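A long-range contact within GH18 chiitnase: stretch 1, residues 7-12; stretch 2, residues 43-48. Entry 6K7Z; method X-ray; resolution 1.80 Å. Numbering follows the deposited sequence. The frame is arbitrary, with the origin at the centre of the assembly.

Stretch 1 (7-12) YYNSGA
Stretch 2, residues 43-48: LSGAIA

Two glycines let the backbones approach closely here, for an ideal CB on either would collide with the opposing stretch: on Gly 11 it would lie 2.6 Å from Ala 46 CB, and on Gly 45 2.9 Å from Asn 9 ND2. Gly 45 (phi/psi 99/-180) would also jam such a CB against the preceding carbonyl oxygen. The CA atoms of Asn 9 and Gly 45 are 5.0 Å apart, those of Gly 11 and Ala 46 4.9 Å.

A single direct hydrogen bond joins the stretches: Ala 46 N donates to Asn 9 O at 3.0 Å, nearly linear at 171°. It joins the loop after strand residues 7-8 (Tyr 8 -113/107, Asn 9 -122/-67) to a type I turn from Gly 45 to Ala 48, with Ala 46 at -63/-20 and Ile 47 at -68/-21, closed by Ala 48 N to Gly 45 O at 3.1 Å. Water 1 accepts from Ile 47 N (2.9 Å) and lies 3.2 Å from Asn 9 O, placed to donate to it, though it has more acceptors in reach than protons.

Ala 46 points toward stretch 1, its CB 3.4 Å from Gly 11 CA and 4.0 Å from Tyr 8 CE2. Tyr 8 (chi1 t, chi2 84°) starts sideways, but its ring reaches the turn; Ile 47 CG2 (chi1 p, chi2 t) meets the ring edge, 4.0 Å from Tyr 8 CD2.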

# COMPACT_ATOMS: atom_id res chain seq x y z
N TYR A 7 -6.62 2.44 3.21
CA TYR A 7 -6.60 1.09 3.76
C TYR A 7 -7.80 0.87 4.66
O TYR A 7 -8.16 1.73 5.47
CB TYR A 7 -5.33 0.82 4.55
CG TYR A 7 -4.11 0.61 3.70
CD1 TYR A 7 -3.42 1.71 3.18
CD2 TYR A 7 -3.67 -0.66 3.39
CE1 TYR A 7 -2.32 1.54 2.38
CE2 TYR A 7 -2.54 -0.84 2.59
CZ TYR A 7 -1.88 0.27 2.09
OH TYR A 7 -0.78 0.12 1.30
N TYR A 8 -8.42 -0.31 4.55
CA TYR A 8 -9.52 -0.69 5.41
C TYR A 8 -9.05 -1.85 6.29
O TYR A 8 -8.90 -2.97 5.80
CB TYR A 8 -10.75 -1.06 4.60
CG TYR A 8 -11.99 -1.29 5.44
CD1 TYR A 8 -12.77 -0.22 5.83
CD2 TYR A 8 -12.38 -2.57 5.82
CE1 TYR A 8 -13.91 -0.40 6.58
CE2 TYR A 8 -13.53 -2.76 6.60
CZ TYR A 8 -14.28 -1.66 6.97
OH TYR A 8 -15.44 -1.79 7.73
N ASN A 9 -8.82 -1.57 7.57
CA ASN A 9 -8.46 -2.59 8.55
C ASN A 9 -9.48 -2.58 9.67
O ASN A 9 -10.24 -3.54 9.80
CB ASN A 9 -7.03 -2.36 9.06
CG ASN A 9 -6.54 -3.47 9.99
OD1 ASN A 9 -6.26 -3.23 11.15
ND2 ASN A 9 -6.42 -4.69 9.46
N SER A 10 -9.54 -1.52 10.48
CA SER A 10 -10.60 -1.38 11.47
C SER A 10 -11.96 -1.27 10.80
O SER A 10 -12.11 -0.64 9.75
CB SER A 10 -10.36 -0.14 12.34
OG SER A 10 -11.57 0.26 12.96
N GLY A 11 -12.97 -1.87 11.43
CA GLY A 11 -14.32 -1.82 10.88
C GLY A 11 -15.25 -0.79 11.50
O GLY A 11 -16.47 -0.92 11.35
N ALA A 12 -14.70 0.24 12.16
CA ALA A 12 -15.53 1.18 12.91
C ALA A 12 -16.50 1.94 12.01
O ALA A 12 -17.57 2.37 12.47
CB ALA A 12 -14.65 2.17 13.68
N LEU A 43 -6.62 -14.25 6.65
CA LEU A 43 -7.17 -12.91 6.72
C LEU A 43 -7.22 -12.42 8.16
O LEU A 43 -7.40 -13.20 9.10
CB LEU A 43 -8.59 -12.88 6.14
CG LEU A 43 -8.70 -13.09 4.63
CD1 LEU A 43 -10.16 -13.42 4.26
CD2 LEU A 43 -8.22 -11.85 3.89
N SER A 44 -7.06 -11.11 8.32
CA SER A 44 -7.21 -10.43 9.59
C SER A 44 -7.90 -9.09 9.33
O SER A 44 -7.90 -8.59 8.21
CB SER A 44 -5.87 -10.20 10.29
OG SER A 44 -4.99 -9.45 9.47
N GLY A 45 -8.50 -8.54 10.38
CA GLY A 45 -9.21 -7.28 10.26
C GLY A 45 -10.71 -7.48 10.11
O GLY A 45 -11.23 -8.59 10.09
N ALA A 46 -11.41 -6.34 9.99
CA ALA A 46 -12.86 -6.38 9.93
C ALA A 46 -13.39 -7.12 8.71
O ALA A 46 -14.55 -7.54 8.71
CB ALA A 46 -13.41 -4.96 9.94
N ILE A 47 -12.57 -7.29 7.67
CA ILE A 47 -13.04 -7.99 6.49
C ILE A 47 -13.29 -9.47 6.75
O ILE A 47 -14.04 -10.11 5.99
CB ILE A 47 -12.04 -7.85 5.33
CG1 ILE A 47 -10.67 -8.41 5.74
CG2 ILE A 47 -11.98 -6.40 4.84
CD1 ILE A 47 -9.58 -8.21 4.70
N ALA A 48 -12.69 -10.05 7.79
CA ALA A 48 -12.65 -11.50 7.93
C ALA A 48 -13.84 -12.03 8.74
O ALA A 48 -14.01 -11.67 9.91
CB ALA A 48 -11.35 -11.94 8.59
O HOH W 1 -10.16 -5.66 7.44